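Protein A49R (Vaccinia virus, PDB 4D5T) inhibits host NF-kappa-B activation by interacting with BTRC, which diminishes ubiquitination of NFKBIA and keeps p65/RELA in the cytoplasm. Local coordinates at residues F50-F53 / L54-Y58; S73-D76 / N77-I80. All coordinates share one frame; numbering follows the deposited sequence.

Interaction 1 (F50-F53 / L54-Y58); sequences FISF and LDTVY
Leu54 and Phe50 meet one helical turn apart, and the leucine can be followed atom by atom. Its CB lies 3.6 Å from Phe50 O and equally close to Ile51 O. With CG anti to its own carbonyl carbon (chi1 -69°), the chain folds back toward the preceding turn, where CG sits over one face of the Phe50 ring, displaced toward the rim. The branches then divide: CD1 reaches Phe50 CE2 at 3.7 Å and also meets Ile51 CD1 at 4.0 Å, whereas CD2 approaches Phe50 CZ more loosely. A second i to i+4 pair is a CH-pi contact, Val57 CG2 standing 3.9 Å from the Phe53 ring centroid and only 14° off the ring normal. Four backbone bonds of the alpha-helical i to i+4 pattern join the two segments, exemplified by Thr56 N to Ser52 O at 2.8 Å with an N-H...O angle of 167°. On the polar flank the Ser52 and Thr56 hydroxyls are too far apart to bond directly. A water lies between them, 3.0 Å from Ser52 OG but an unusually short 2.5 Å from Thr56 OG1, so that arm of the bridge is doubtful. Helix 49-61 is surrounded on several sides within this Bcl-2-family helical bundle: Phe53 packs on Leu13 and Ile16 of helix 9-23 and on Leu142 of helix 132-150, Phe50 touches Leu32 and Leu54 touches Phe39, both of helix 29-40, and on helix 95-109 Leu54 rests against Ile102 and Val57 against Ile103.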
ATOM      1  N   PHE A  50      -9.473   2.543   2.039  1.00 22.95           N
ATOM      2  CA  PHE A  50      -8.394   1.696   1.681  1.00 22.46           C
ATOM      3  C   PHE A  50      -7.017   2.369   1.865  1.00 20.44           C
ATOM      4  O   PHE A  50      -6.033   1.700   2.262  1.00 20.83           O
ATOM      5  CB  PHE A  50      -8.535   1.132   0.241  1.00 21.18           C
ATOM      6  CG  PHE A  50      -7.477   0.107  -0.098  1.00 20.25           C
ATOM      7  CD1 PHE A  50      -7.430  -1.090   0.550  1.00 20.93           C
ATOM      8  CD2 PHE A  50      -6.592   0.305  -1.130  1.00 19.52           C
ATOM      9  CE1 PHE A  50      -6.473  -2.092   0.214  1.00 20.82           C
ATOM     10  CE2 PHE A  50      -5.631  -0.620  -1.442  1.00 20.05           C
ATOM     11  CZ  PHE A  50      -5.591  -1.851  -0.820  1.00 20.90           C
ATOM     12  N   ILE A  51      -6.939   3.647   1.557  1.00 20.75           N
ATOM     13  CA  ILE A  51      -5.681   4.421   1.775  1.00 22.10           C
ATOM     14  C   ILE A  51      -5.414   4.617   3.297  1.00 22.28           C
ATOM     15  O   ILE A  51      -4.299   4.417   3.754  1.00 21.44           O
ATOM     16  CB  ILE A  51      -5.740   5.763   1.033  1.00 22.53           C
ATOM     17  CG1 ILE A  51      -5.957   5.598  -0.471  1.00 22.18           C
ATOM     18  CG2 ILE A  51      -4.491   6.583   1.269  1.00 24.70           C
ATOM     19  CD1 ILE A  51      -5.122   4.585  -1.199  1.00 22.59           C
ATOM     20  N   SER A  52      -6.456   4.875   4.096  1.00 22.57           N
ATOM     21  CA  SER A  52      -6.283   4.812   5.551  1.00 22.75           C
ATOM     22  C   SER A  52      -5.778   3.461   6.072  1.00 22.07           C
ATOM     23  O   SER A  52      -4.849   3.417   6.914  1.00 22.84           O
ATOM     24  CB  SER A  52      -7.575   5.267   6.257  1.00 23.57           C
ATOM     25  OG  SER A  52      -7.306   5.277   7.647  1.00 25.59           O
ATOM     26  N   PHE A  53      -6.304   2.374   5.532  1.00 21.71           N
ATOM     27  CA  PHE A  53      -5.794   0.999   5.814  1.00 22.00           C
ATOM     28  C   PHE A  53      -4.324   0.911   5.479  1.00 21.55           C
ATOM     29  O   PHE A  53      -3.503   0.494   6.330  1.00 21.70           O
ATOM     30  CB  PHE A  53      -6.631  -0.062   5.092  1.00 22.19           C
ATOM     31  CG  PHE A  53      -6.071  -1.466   5.179  1.00 23.92           C
ATOM     32  CD1 PHE A  53      -6.357  -2.261   6.275  1.00 23.28           C
ATOM     33  CD2 PHE A  53      -5.349  -1.977   4.150  1.00 23.68           C
ATOM     34  CE1 PHE A  53      -5.827  -3.527   6.386  1.00 25.25           C
ATOM     35  CE2 PHE A  53      -4.902  -3.330   4.209  1.00 23.56           C
ATOM     36  CZ  PHE A  53      -5.127  -4.059   5.343  1.00 23.47           C
ATOM     37  N   LEU A  54      -3.963   1.312   4.262  1.00 22.47           N
ATOM     38  CA  LEU A  54      -2.544   1.223   3.862  1.00 20.59           C
ATOM     39  C   LEU A  54      -1.654   2.035   4.795  1.00 23.23           C
ATOM     40  O   LEU A  54      -0.525   1.619   5.148  1.00 22.67           O
ATOM     41  CB  LEU A  54      -2.392   1.708   2.421  1.00 21.55           C
ATOM     42  CG  LEU A  54      -2.999   0.817   1.353  1.00 20.79           C
ATOM     43  CD1 LEU A  54      -2.956   1.475  -0.009  1.00 21.62           C
ATOM     44  CD2 LEU A  54      -2.224  -0.503   1.258  1.00 21.00           C
ATOM     45  N   ASP A  55      -2.094   3.245   5.149  1.00 24.48           N
ATOM     46  CA  ASP A  55      -1.319   4.135   5.999  1.00 24.56           C
ATOM     47  C   ASP A  55      -1.151   3.549   7.391  1.00 25.38           C
ATOM     48  O   ASP A  55      -0.068   3.566   7.942  1.00 26.22           O
ATOM     49  CB  ASP A  55      -2.026   5.509   6.065  1.00 25.84           C
ATOM     50  CG  ASP A  55      -1.280   6.520   6.901  1.00 28.68           C
ATOM     51  OD1 ASP A  55      -0.272   7.013   6.428  1.00 29.86           O
ATOM     52  OD2 ASP A  55      -1.695   6.790   8.026  1.00 28.18           O
ATOM     53  N   THR A  56      -2.228   2.986   7.927  1.00 25.71           N
ATOM     54  CA  THR A  56      -2.168   2.238   9.201  1.00 25.52           C
ATOM     55  C   THR A  56      -1.191   1.074   9.137  1.00 24.15           C
ATOM     56  O   THR A  56      -0.346   0.927  10.014  1.00 22.61           O
ATOM     57  CB  THR A  56      -3.555   1.845   9.651  1.00 25.86           C
ATOM     58  OG1 THR A  56      -4.283   3.038   9.901  1.00 29.49           O
ATOM     59  CG2 THR A  56      -3.505   1.029  10.938  1.00 27.54           C
ATOM     60  N   VAL A  57      -1.225   0.269   8.056  1.00 24.22           N
ATOM     61  CA  VAL A  57      -0.339  -0.842   7.957  1.00 24.23           C
ATOM     62  C   VAL A  57       1.095  -0.374   7.833  1.00 24.07           C
ATOM     63  O   VAL A  57       2.032  -0.909   8.507  1.00 24.05           O
ATOM     64  CB  VAL A  57      -0.712  -1.738   6.715  1.00 24.28           C
ATOM     65  CG1 VAL A  57       0.328  -2.837   6.448  1.00 25.62           C
ATOM     66  CG2 VAL A  57      -2.056  -2.374   6.923  1.00 25.31           C
ATOM     67  N   TYR A  58       1.319   0.635   6.996  1.00 22.50           N
ATOM     68  CA  TYR A  58       2.671   1.211   6.843  1.00 24.05           C
ATOM     69  C   TYR A  58       3.239   1.627   8.224  1.00 24.79           C
ATOM     70  O   TYR A  58       4.399   1.377   8.561  1.00 26.73           O
ATOM     71  CB  TYR A  58       2.582   2.406   5.902  1.00 25.43           C
ATOM     72  CG  TYR A  58       3.865   3.027   5.514  1.00 25.73           C
ATOM     73  CD1 TYR A  58       4.436   4.005   6.297  1.00 28.53           C
ATOM     74  CD2 TYR A  58       4.515   2.656   4.343  1.00 27.89           C
ATOM     75  CE1 TYR A  58       5.613   4.623   5.915  1.00 30.60           C
ATOM     76  CE2 TYR A  58       5.712   3.254   3.956  1.00 27.47           C
ATOM     77  CZ  TYR A  58       6.252   4.207   4.759  1.00 29.33           C
ATOM     78  OH  TYR A  58       7.400   4.817   4.389  1.00 30.86           O
TER
HETATM   79  O   HOH W   1      -6.728   3.413   9.895  1.00 27.45           O

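Interaction 2 (S73-D76 / N77-I80); sequences SLDD and NEII
Asp75 and Glu78 meet where the backbone passes from an extended conformation at Leu74 and Asp75 into helical geometry at Asp76, and Ile79 N to Asp75 O (3.0 Å) and Ile80 N to Asp76 O continue that geometry as i to i+4 bonds. The Asp75 carboxylate reaches forward to this first turn, its CG lying between the backbone N and the carbonyl carbon (chi1 63°). From there OD1 accepts from Glu78 N at 2.9 Å, met nearly along its C-O axis, with an N-H...O angle of 167°. Glu78 answers in the reverse direction: its OE1 accepts from Asp75 N, also at 2.9 Å and with a nearly straight 166° angle, through the anti lone pair that points away from its other oxygen. These reciprocal side-chain-to-backbone bonds define a capping box, with Asp75 at the N-cap of helix 76-87. They satisfy two amide N-H groups at the helix start and help to hold the rotation of both side chains. The carboxylate planes are inclined to each other. If both acids are ionised, the 3.4 Å approach of Asp75 OD1 to Glu78 OE1 is probably unfavourable, and the nearby N-H groups and the helix N-terminus may offset part of it. Beside the box, Leu74 crosses Glu78 at about a right angle, placing CD2 3.7 Å from Glu78 OE1, while its other branch, CD1, touches Ile79 CD1 at 3.8 Å. Asp76 instead directs OD1 to a hydrogen bond with Tyr118 OH, and Ile79 packs on Phe114 and Tyr118, so that helix 112-126 lies against this first turn.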
ATOM      1  N   SER A  73      21.234   1.188  -0.872  1.00 48.33           N
ATOM      2  CA  SER A  73      22.321   0.287  -1.238  1.00 46.81           C
ATOM      3  C   SER A  73      22.052  -0.390  -2.592  1.00 45.09           C
ATOM      4  O   SER A  73      22.931  -1.024  -3.129  1.00 45.25           O
ATOM      5  CB  SER A  73      22.495  -0.768  -0.151  1.00 47.12           C
ATOM      6  OG  SER A  73      21.463  -1.749  -0.200  1.00 45.87           O
ATOM      7  N   LEU A  74      20.865  -0.245  -3.169  1.00 44.98           N
ATOM      8  CA  LEU A  74      20.552  -0.951  -4.414  1.00 44.95           C
ATOM      9  C   LEU A  74      20.955  -0.181  -5.649  1.00 46.24           C
ATOM     10  O   LEU A  74      20.926   1.042  -5.659  1.00 47.98           O
ATOM     11  CB  LEU A  74      19.072  -1.240  -4.499  1.00 42.36           C
ATOM     12  CG  LEU A  74      18.471  -2.069  -3.358  1.00 42.68           C
ATOM     13  CD1 LEU A  74      16.986  -2.307  -3.616  1.00 40.71           C
ATOM     14  CD2 LEU A  74      19.201  -3.379  -3.151  1.00 43.60           C
ATOM     15  N   ASP A  75      21.318  -0.901  -6.698  1.00 49.56           N
ATOM     16  CA  ASP A  75      21.564  -0.250  -8.003  1.00 54.54           C
ATOM     17  C   ASP A  75      20.309  -0.284  -8.886  1.00 52.90           C
ATOM     18  O   ASP A  75      19.263  -0.832  -8.510  1.00 44.34           O
ATOM     19  CB  ASP A  75      22.787  -0.848  -8.722  1.00 57.50           C
ATOM     20  CG  ASP A  75      22.622  -2.314  -9.069  1.00 56.77           C
ATOM     21  OD1 ASP A  75      21.492  -2.801  -9.313  1.00 57.44           O
ATOM     22  OD2 ASP A  75      23.643  -3.003  -9.101  1.00 59.58           O
ATOM     23  N   ASP A  76      20.398   0.357 -10.048  1.00 53.66           N
ATOM     24  CA  ASP A  76      19.219   0.500 -10.881  1.00 53.06           C
ATOM     25  C   ASP A  76      18.669  -0.829 -11.348  1.00 50.25           C
ATOM     26  O   ASP A  76      17.448  -0.974 -11.470  1.00 44.28           O
ATOM     27  CB  ASP A  76      19.469   1.427 -12.067  1.00 57.01           C
ATOM     28  CG  ASP A  76      19.126   2.861 -11.733  1.00 62.85           C
ATOM     29  OD1 ASP A  76      17.891   3.211 -11.629  1.00 57.78           O
ATOM     30  OD2 ASP A  76      20.102   3.610 -11.530  1.00 56.15           O
ATOM     31  N   ASN A  77      19.562  -1.768 -11.603  1.00 48.33           N
ATOM     32  CA  ASN A  77      19.146  -3.095 -12.023  1.00 50.41           C
ATOM     33  C   ASN A  77      18.315  -3.853 -10.994  1.00 43.79           C
ATOM     34  O   ASN A  77      17.276  -4.495 -11.294  1.00 39.39           O
ATOM     35  CB  ASN A  77      20.363  -3.900 -12.339  1.00 58.00           C
ATOM     36  CG  ASN A  77      20.120  -4.811 -13.518  1.00 71.01           C
ATOM     37  OD1 ASN A  77      20.182  -4.368 -14.681  1.00 78.94           O
ATOM     38  ND2 ASN A  77      19.791  -6.071 -13.239  1.00 68.51           N
ATOM     39  N   GLU A  78      18.780  -3.770  -9.749  1.00 42.75           N
ATOM     40  CA  GLU A  78      18.062  -4.330  -8.615  1.00 38.28           C
ATOM     41  C   GLU A  78      16.724  -3.658  -8.395  1.00 34.76           C
ATOM     42  O   GLU A  78      15.741  -4.322  -8.026  1.00 30.23           O
ATOM     43  CB  GLU A  78      18.926  -4.210  -7.349  1.00 41.42           C
ATOM     44  CG  GLU A  78      20.089  -5.150  -7.380  1.00 44.28           C
ATOM     45  CD  GLU A  78      21.120  -4.886  -6.285  1.00 47.57           C
ATOM     46  OE1 GLU A  78      21.454  -3.706  -6.011  1.00 50.41           O
ATOM     47  OE2 GLU A  78      21.636  -5.881  -5.757  1.00 53.96           O
ATOM     48  N   ILE A  79      16.655  -2.340  -8.590  1.00 34.51           N
ATOM     49  CA  ILE A  79      15.365  -1.637  -8.431  1.00 36.81           C
ATOM     50  C   ILE A  79      14.374  -2.049  -9.513  1.00 34.16           C
ATOM     51  O   ILE A  79      13.196  -2.221  -9.270  1.00 32.67           O
ATOM     52  CB  ILE A  79      15.535  -0.096  -8.481  1.00 40.32           C
ATOM     53  CG1 ILE A  79      16.105   0.384  -7.175  1.00 43.81           C
ATOM     54  CG2 ILE A  79      14.186   0.610  -8.635  1.00 43.03           C
ATOM     55  CD1 ILE A  79      15.212   0.159  -5.959  1.00 43.60           C
ATOM     56  N   ILE A  80      14.868  -2.172 -10.750  1.00 35.67           N
ATOM     57  CA  ILE A  80      14.001  -2.633 -11.854  1.00 33.72           C
ATOM     58  C   ILE A  80      13.469  -3.994 -11.566  1.00 33.23           C
ATOM     59  O   ILE A  80      12.285  -4.256 -11.739  1.00 31.86           O
ATOM     60  CB  ILE A  80      14.763  -2.654 -13.183  1.00 35.47           C
ATOM     61  CG1 ILE A  80      15.024  -1.211 -13.636  1.00 36.84           C
ATOM     62  CG2 ILE A  80      13.956  -3.360 -14.235  1.00 35.79           C
ATOM     63  CD1 ILE A  80      16.035  -1.069 -14.768  1.00 38.46           C
TER

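Along the chain, interaction 1 (50-58) closes before interaction 2 (73-80) opens, with the end of helix 49-61 and the whole of helix 64-72 between them. Their centres are 26 Å apart and their nearest atoms about 14 Å, so the two do not touch. Interaction 1, a largely buried contact on helix 49-61, has its centre about 7 Å from the centre of the chain, whereas that of interaction 2 lies about 21 Å out, at the surface where helix 76-87 begins. Both are local contacts within a single all-helical domain of the Bcl-2 family: one belongs to the packed interior of the bundle, the other to the surface-lying start of helix 76-87, beside helix 112-126.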